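Local coordinates for pyridoxal kinase (Lactobacillus plantarum, PDB 3H74), which probably phosphorylates pyridoxal, with ATP as the phosphate donor, to give pyridoxal 5'-phosphate, at residues A[18-22]-A[214-218]; A[26-30]-A[218-222]; A[9-15]-A[39-45]. All coordinates share one frame; numbering follows the deposited sequence. Where two conformers were deposited one is given.

In the fold
From the N terminus the chain runs along strand 4-13, turns into helix 19-29 and returns through strand 32-42. Contact 3 closes this short excursion by pairing the two strands side by side, which completes a beta-alpha-beta unit. Contacts 1 and 2 both start on the helix within it and reach far down the chain to helix 213-226, so each crosses contact 3. They meet that later helix in the same order along the chain, share A218, and have centres about 9 Å apart. Contact 1 also touches contact 3 directly, since S19 and L20 bond to D11. Two neighbouring strands of the central sheet, the crossover helix between them and helix 213-226 are thus tied together.

Contact 1 of 3, residues A[18-22]-A[214-218]; sequences ISLSS and GDTLA
D215 does most of the work here, laying its carboxylate against the backbone of S19 at the turn into helix 19-29. Its OD2 lies 2.9 Å from S19 N, a weak hydrogen bond because the N-H...O angle is only 128°. The same oxygen comes within 3.4 Å of S19 CB and also lies beside I18 CB, at 3.9 Å. With CG turned away from its own carbonyl carbon (chi1 -70°), the carboxylate swings across to S19, while OD1 is hydrogen-bonded to NE2 of H281, which belongs to the C-terminal histidine tag. The S19 hydroxyl bonds to D11 on strand 4-13, not to D215.

D215 closes the sequence GTGD at the start of helix 213-226, the signature of the ribokinase-like kinases. In relatives this aspartate is the catalytic base and the helix start helps to form an anion hole, so a similar part is probable here. An alanine in place of D215 would probably leave S19 N without its carboxylate partner and strip H281 of its own.

Farther along, the fit is looser. S22 OG and T216 OG1 stand 3.7 Å apart, and even that spacing is doubtful, because S22 was deposited in two conformers. T216 OG1 instead bonds back to G212 O, just ahead of its helix. On the more open flank of the turn, S21 OG donates a 2.7 Å bond to I18 O, in the carbonyl plane and on a lone pair.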
loop_
_atom_site.group_PDB
_atom_site.type_symbol
_atom_site.label_atom_id
_atom_site.label_comp_id
_atom_site.label_asym_id
_atom_site.label_seq_id
_atom_site.Cartn_x
_atom_site.Cartn_y
_atom_site.Cartn_z
ATOM N N ILE A 18 -0.763 12.290 2.740
ATOM C CA ILE A 18 -0.903 10.843 2.645
ATOM C C ILE A 18 -0.588 10.397 1.217
ATOM O O ILE A 18 -0.141 11.200 0.398
ATOM C CB ILE A 18 -2.308 10.351 3.124
ATOM C CG1 ILE A 18 -3.436 10.868 2.218
ATOM C CG2 ILE A 18 -2.570 10.748 4.587
ATOM C CD1 ILE A 18 -4.757 10.101 2.366
ATOM N N SER A 19 -0.780 9.110 0.960
ATOM C CA SER A 19 -0.736 8.529 -0.390
ATOM C C SER A 19 0.435 9.050 -1.240
ATOM O O SER A 19 1.583 8.985 -0.803
ATOM C CB SER A 19 -2.113 8.626 -1.065
ATOM O OG SER A 19 -2.591 9.955 -1.105
ATOM N N LEU A 20 0.177 9.570 -2.440
ATOM C CA LEU A 20 1.268 9.925 -3.335
ATOM C C LEU A 20 2.167 11.013 -2.768
ATOM O O LEU A 20 3.376 11.010 -2.992
ATOM C CB LEU A 20 0.724 10.342 -4.693
ATOM C CG LEU A 20 1.630 10.197 -5.911
ATOM C CD1 LEU A 20 2.243 8.799 -6.024
ATOM C CD2 LEU A 20 0.796 10.507 -7.145
ATOM N N SER A 21 1.580 11.949 -2.013
ATOM C CA SER A 21 2.367 13.021 -1.393
ATOM C C SER A 21 3.401 12.503 -0.390
ATOM O O SER A 21 4.411 13.167 -0.143
ATOM C CB SER A 21 1.465 14.046 -0.711
ATOM O OG SER A 21 1.079 13.622 0.575
ATOM N N SER A 22 3.154 11.340 0.201
ATOM C CA SER A 22 4.143 10.751 1.098
ATOM C C SER A 22 4.998 9.693 0.402
ATOM O O SER A 22 6.176 9.549 0.720
ATOM C CB SER A 22 3.497 10.209 2.371
ATOM O OG SER A 22 2.506 9.258 2.064
ATOM N N GLY A 214 -0.826 3.276 6.374
ATOM C CA GLY A 214 -0.852 2.204 5.386
ATOM C C GLY A 214 -0.085 2.567 4.129
ATOM O O GLY A 214 0.679 1.758 3.610
ATOM N N ASP A 215 -0.282 3.788 3.634
ATOM C CA ASP A 215 0.412 4.237 2.425
ATOM C C ASP A 215 1.922 4.272 2.636
ATOM O O ASP A 215 2.685 3.876 1.758
ATOM C CB ASP A 215 -0.058 5.638 1.988
ATOM C CG ASP A 215 -1.486 5.668 1.454
ATOM O OD1 ASP A 215 -1.880 4.748 0.692
ATOM O OD2 ASP A 215 -2.184 6.676 1.752
ATOM N N THR A 216 2.355 4.760 3.793
ATOM C CA THR A 216 3.772 4.858 4.084
ATOM C C THR A 216 4.379 3.469 4.282
ATOM O O THR A 216 5.468 3.190 3.781
ATOM C CB THR A 216 3.997 5.781 5.275
ATOM O OG1 THR A 216 3.499 7.083 4.930
ATOM C CG2 THR A 216 5.475 5.877 5.618
ATOM N N LEU A 217 3.674 2.588 4.985
ATOM C CA LEU A 217 4.129 1.209 5.115
ATOM C C LEU A 217 4.347 0.560 3.755
ATOM O O LEU A 217 5.388 -0.067 3.512
ATOM C CB LEU A 217 3.130 0.390 5.928
ATOM C CG LEU A 217 3.546 -1.059 6.223
ATOM C CD1 LEU A 217 4.669 -1.147 7.245
ATOM C CD2 LEU A 217 2.345 -1.864 6.699
ATOM N N ALA A 218 3.369 0.716 2.863
ATOM C CA ALA A 218 3.465 0.113 1.544
ATOM C C ALA A 218 4.640 0.671 0.753
ATOM O O ALA A 218 5.354 -0.076 0.092
ATOM C CB ALA A 218 2.182 0.288 0.782
#

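Contact 2 of 3, residues A[26-30]-A[218-222]; sequences VLTAM and AAVIA
A219 meets V26 and L27 from a helical turn closed by the shortest polar bond of this contact, A222 N to A218 O at 2.9 Å. No hydrogen bond passes between the two helices; the meeting is apolar and buried. L27 brings both branches of its fork to A219: CD1 rests against A219 CB at 4.2 Å, while CD2 comes up to the backbone oxygen A219 O at 3.5 Å. V26 sits beside it and touches two residues through CG1. With CG1 anti to the backbone N (chi1 167°), that methyl is carried across to V220 CG2, 4.1 Å away, and lies only slightly farther from A219 CB. The two valine side chains cross at about a right angle, and V220 makes the touch through one branch even though its CB leans away from the partner helix. Where helix 19-29 gives out, the selenomethionine M30 extends its chain over the backbone of V220, bringing SE to 4.3 Å from V220 CA. The small side chain of A219 suits this close approach, its CA lying 6.8 Å from L27 CA.

This is apolar helix-to-helix packing, joining the crossover helix of the first beta-alpha-beta unit to helix 213-226. L27 also packs on strands 4-13 and 32-42 and A222 on strand 4-13, whereas V26 and M30 touch I270 of helix 264-274, and V220 is backed by A238 and W241 of helix 231-251.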
loop_
_atom_site.group_PDB
_atom_site.type_symbol
_atom_site.label_atom_id
_atom_site.label_comp_id
_atom_site.label_asym_id
_atom_site.label_seq_id
_atom_site.Cartn_x
_atom_site.Cartn_y
_atom_site.Cartn_z
ATOM N N VAL A 26 9.388 9.532 0.132
ATOM C CA VAL A 26 9.985 8.320 0.666
ATOM C C VAL A 26 10.768 7.552 -0.405
ATOM O O VAL A 26 11.932 7.195 -0.208
ATOM C CB VAL A 26 8.904 7.439 1.331
ATOM C CG1 VAL A 26 9.428 6.034 1.625
ATOM C CG2 VAL A 26 8.400 8.101 2.613
ATOM N N LEU A 27 10.140 7.311 -1.549
ATOM C CA LEU A 27 10.776 6.509 -2.581
ATOM C C LEU A 27 11.885 7.270 -3.303
ATOM O O LEU A 27 12.887 6.685 -3.697
ATOM C CB LEU A 27 9.728 5.928 -3.529
ATOM C CG LEU A 27 8.903 4.815 -2.857
ATOM C CD1 LEU A 27 7.588 4.602 -3.590
ATOM C CD2 LEU A 27 9.691 3.513 -2.745
ATOM N N THR A 28 11.731 8.578 -3.439
ATOM C CA THR A 28 12.824 9.404 -3.953
ATOM C C THR A 28 14.036 9.291 -3.023
ATOM O O THR A 28 15.161 9.079 -3.487
ATOM C CB THR A 28 12.380 10.863 -4.117
ATOM O OG1 THR A 28 11.312 10.919 -5.065
ATOM C CG2 THR A 28 13.520 11.743 -4.623
ATOM N N ALA A 29 13.815 9.390 -1.714
ATOM C CA ALA A 29 14.920 9.276 -0.762
ATOM C C ALA A 29 15.584 7.911 -0.850
ATOM O O ALA A 29 16.786 7.784 -0.625
ATOM C CB ALA A 29 14.435 9.550 0.652
HETATM N N MSE A 30 14.825 6.891 -1.209
HETATM C CA MSE A 30 15.334 5.526 -1.375
HETATM C C MSE A 30 15.929 5.297 -2.766
HETATM O O MSE A 30 16.142 4.177 -3.124
HETATM C CB MSE A 30 14.205 4.499 -1.084
HETATM C CG MSE A 30 13.658 4.588 0.405
HETATM SE SE MSE A 30 12.242 3.289 0.952
HETATM C CE MSE A 30 13.641 2.101 0.131
ATOM N N ALA A 218 3.369 0.716 2.863
ATOM C CA ALA A 218 3.465 0.113 1.544
ATOM C C ALA A 218 4.640 0.671 0.753
ATOM O O ALA A 218 5.354 -0.076 0.092
ATOM C CB ALA A 218 2.182 0.288 0.782
ATOM N N ALA A 219 4.841 1.989 0.811
ATOM C CA ALA A 219 5.961 2.609 0.109
ATOM C C ALA A 219 7.296 2.080 0.630
ATOM O O ALA A 219 8.195 1.777 -0.148
ATOM C CB ALA A 219 5.897 4.137 0.206
ATOM N N VAL A 220 7.423 1.980 1.950
ATOM C CA VAL A 220 8.662 1.479 2.551
ATOM C C VAL A 220 8.923 0.023 2.169
ATOM O O VAL A 220 10.036 -0.338 1.797
ATOM C CB VAL A 220 8.670 1.675 4.082
ATOM C CG1 VAL A 220 9.817 0.934 4.719
ATOM C CG2 VAL A 220 8.742 3.160 4.417
ATOM N N ILE A 221 7.886 -0.800 2.247
ATOM C CA ILE A 221 8.028 -2.207 1.878
ATOM C C ILE A 221 8.436 -2.363 0.409
ATOM O O ILE A 221 9.398 -3.080 0.093
ATOM C CB ILE A 221 6.742 -2.993 2.201
ATOM C CG1 ILE A 221 6.579 -3.132 3.721
ATOM C CG2 ILE A 221 6.730 -4.369 1.510
ATOM C CD1 ILE A 221 5.257 -3.715 4.177
ATOM N N ALA A 222 7.741 -1.663 -0.488
ATOM C CA ALA A 222 8.086 -1.721 -1.901
ATOM C C ALA A 222 9.508 -1.231 -2.125
ATOM O O ALA A 222 10.257 -1.845 -2.895
ATOM C CB ALA A 222 7.107 -0.924 -2.732
#

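Contact 3 of 3, residues A[9-15]-A[39-45]; sequences AEDLSAV and TSLLSTH
L12 and L41 lie side by side and point the same way, the flank of one leucine against the flank of the other, with L12 CD2 3.8 Å from L41 CD1. Both set CG anti to the backbone N (chi1 174° and 180°), and this shared torsion keeps the two chains in step. L41 CD1 also covers the backbone oxygen L12 O. V15 and T44 repeat the pattern past the corner at A14, methyl CG2 of T44 resting 3.9 Å from V15 CB. On the reverse face of the strands, S13 and L42 meet through their CB atoms at 4.1 Å, and L42 CD1 reaches back to D11 CB. S13 CB also presses on the peptide joining T44 to H45, 3.4 Å from H45 N.

Beneath these side chains runs a parallel ladder of backbone bonds. L12 N donates to S40 O, L42 N to L12 O and A14 N to L42 O, each at 2.9 Å. At one end T39 N binds E10 O, while T39 OG1 is taken by Y82 O. At the other, H45 N donates to V15 O, a longer bond of 3.2 Å.

These are the two strands of a beta-alpha-beta crossover. Helix 19-29 links them and packs on L12 through L20, strand 77-80 adjoins strand 4-13, and the antiparallel strand 54-55 borders strand 32-42 at the sheet's edge.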
loop_
_atom_site.group_PDB
_atom_site.type_symbol
_atom_site.label_atom_id
_atom_site.label_comp_id
_atom_site.label_asym_id
_atom_site.label_seq_id
_atom_site.Cartn_x
_atom_site.Cartn_y
_atom_site.Cartn_z
ATOM N N ALA A 9 1.188 4.145 -8.419
ATOM C CA ALA A 9 -0.137 4.577 -8.845
ATOM C C ALA A 9 -1.073 4.528 -7.651
ATOM O O ALA A 9 -1.374 3.446 -7.136
ATOM C CB ALA A 9 -0.655 3.705 -9.974
ATOM N N GLU A 10 -1.493 5.710 -7.195
ATOM C CA GLU A 10 -2.443 5.843 -6.096
ATOM C C GLU A 10 -2.979 7.258 -6.103
ATOM O O GLU A 10 -2.612 8.057 -6.956
ATOM C CB GLU A 10 -1.816 5.455 -4.746
ATOM C CG GLU A 10 -0.624 6.298 -4.334
ATOM C CD GLU A 10 0.247 5.596 -3.318
ATOM O OE1 GLU A 10 0.373 4.356 -3.368
ATOM O OE2 GLU A 10 0.850 6.282 -2.490
ATOM N N ASP A 11 -3.856 7.574 -5.162
ATOM C CA ASP A 11 -4.465 8.899 -5.155
ATOM C C ASP A 11 -3.460 9.976 -4.778
ATOM O O ASP A 11 -2.498 9.714 -4.046
ATOM C CB ASP A 11 -5.639 8.931 -4.184
ATOM C CG ASP A 11 -5.232 8.516 -2.781
ATOM O OD1 ASP A 11 -4.934 7.337 -2.574
ATOM O OD2 ASP A 11 -5.175 9.385 -1.875
ATOM N N LEU A 12 -3.689 11.180 -5.284
ATOM C CA LEU A 12 -2.973 12.367 -4.841
ATOM C C LEU A 12 -3.997 13.349 -4.295
ATOM O O LEU A 12 -4.864 13.828 -5.035
ATOM C CB LEU A 12 -2.194 13.004 -5.993
ATOM C CG LEU A 12 -1.521 14.339 -5.666
ATOM C CD1 LEU A 12 -0.490 14.196 -4.554
ATOM C CD2 LEU A 12 -0.870 14.913 -6.914
ATOM N N SER A 13 -3.890 13.651 -3.002
ATOM C CA SER A 13 -4.621 14.778 -2.429
ATOM C C SER A 13 -3.644 15.910 -2.176
ATOM O O SER A 13 -2.574 15.712 -1.577
ATOM C CB SER A 13 -5.380 14.412 -1.155
ATOM O OG SER A 13 -4.649 13.548 -0.314
ATOM N N ALA A 14 -3.985 17.106 -2.632
ATOM C CA ALA A 14 -3.064 18.221 -2.525
ATOM C C ALA A 14 -2.724 18.498 -1.065
ATOM O O ALA A 14 -1.553 18.630 -0.701
ATOM C CB ALA A 14 -3.643 19.463 -3.207
ATOM N N VAL A 15 -3.767 18.576 -0.248
ATOM C CA VAL A 15 -3.638 18.734 1.193
ATOM C C VAL A 15 -3.909 17.404 1.881
ATOM O O VAL A 15 -4.874 16.703 1.567
ATOM C CB VAL A 15 -4.631 19.792 1.714
ATOM C CG1 VAL A 15 -4.777 19.732 3.229
ATOM C CG2 VAL A 15 -4.192 21.180 1.276
ATOM N N THR A 39 -4.233 8.176 -9.410
ATOM C CA THR A 39 -5.410 7.432 -9.847
ATOM C C THR A 39 -6.671 8.272 -9.636
ATOM O O THR A 39 -7.718 7.989 -10.223
ATOM C CB THR A 39 -5.535 6.115 -9.077
ATOM O OG1 THR A 39 -5.447 6.415 -7.686
ATOM C CG2 THR A 39 -4.419 5.148 -9.440
ATOM N N SER A 40 -6.538 9.291 -8.786
ATOM C CA SER A 40 -7.588 10.238 -8.426
ATOM C C SER A 40 -6.833 11.479 -7.959
ATOM O O SER A 40 -5.741 11.352 -7.395
ATOM C CB SER A 40 -8.448 9.683 -7.283
ATOM O OG SER A 40 -9.492 10.583 -6.925
ATOM N N LEU A 41 -7.391 12.666 -8.203
ATOM C CA LEU A 41 -6.758 13.914 -7.790
ATOM C C LEU A 41 -7.768 14.696 -6.953
ATOM O O LEU A 41 -8.875 14.990 -7.426
ATOM C CB LEU A 41 -6.330 14.710 -9.023
ATOM C CG LEU A 41 -5.652 16.053 -8.771
ATOM C CD1 LEU A 41 -4.389 15.958 -7.904
ATOM C CD2 LEU A 41 -5.342 16.710 -10.110
ATOM N N LEU A 42 -7.399 15.026 -5.718
ATOM C CA LEU A 42 -8.338 15.608 -4.741
ATOM C C LEU A 42 -7.774 16.872 -4.139
ATOM O O LEU A 42 -6.559 16.982 -3.931
ATOM C CB LEU A 42 -8.621 14.636 -3.594
ATOM C CG LEU A 42 -9.096 13.219 -3.924
ATOM C CD1 LEU A 42 -7.927 12.251 -4.156
ATOM C CD2 LEU A 42 -9.943 12.692 -2.775
ATOM N N SER A 43 -8.656 17.806 -3.791
ATOM C CA SER A 43 -8.236 19.027 -3.094
ATOM C C SER A 43 -7.639 18.713 -1.708
ATOM O O SER A 43 -6.678 19.370 -1.264
ATOM C CB SER A 43 -9.406 19.996 -2.950
ATOM O OG SER A 43 -10.512 19.344 -2.344
ATOM N N THR A 44 -8.246 17.744 -1.022
ATOM C CA THR A 44 -7.797 17.265 0.291
ATOM C C THR A 44 -8.138 15.781 0.349
ATOM O O THR A 44 -8.935 15.292 -0.458
ATOM C CB THR A 44 -8.558 17.935 1.478
ATOM O OG1 THR A 44 -9.920 17.473 1.500
ATOM C CG2 THR A 44 -8.540 19.460 1.424
ATOM N N HIS A 45 -7.593 15.056 1.327
ATOM C CA HIS A 45 -8.088 13.703 1.521
ATOM C C HIS A 45 -9.515 13.729 2.073
ATOM O O HIS A 45 -10.071 14.792 2.386
ATOM C CB HIS A 45 -7.117 12.794 2.304
ATOM C CG HIS A 45 -6.899 13.171 3.738
ATOM N ND1 HIS A 45 -7.920 13.249 4.666
ATOM C CD2 HIS A 45 -5.753 13.422 4.415
ATOM C CE1 HIS A 45 -7.407 13.550 5.848
ATOM N NE2 HIS A 45 -6.097 13.669 5.718
#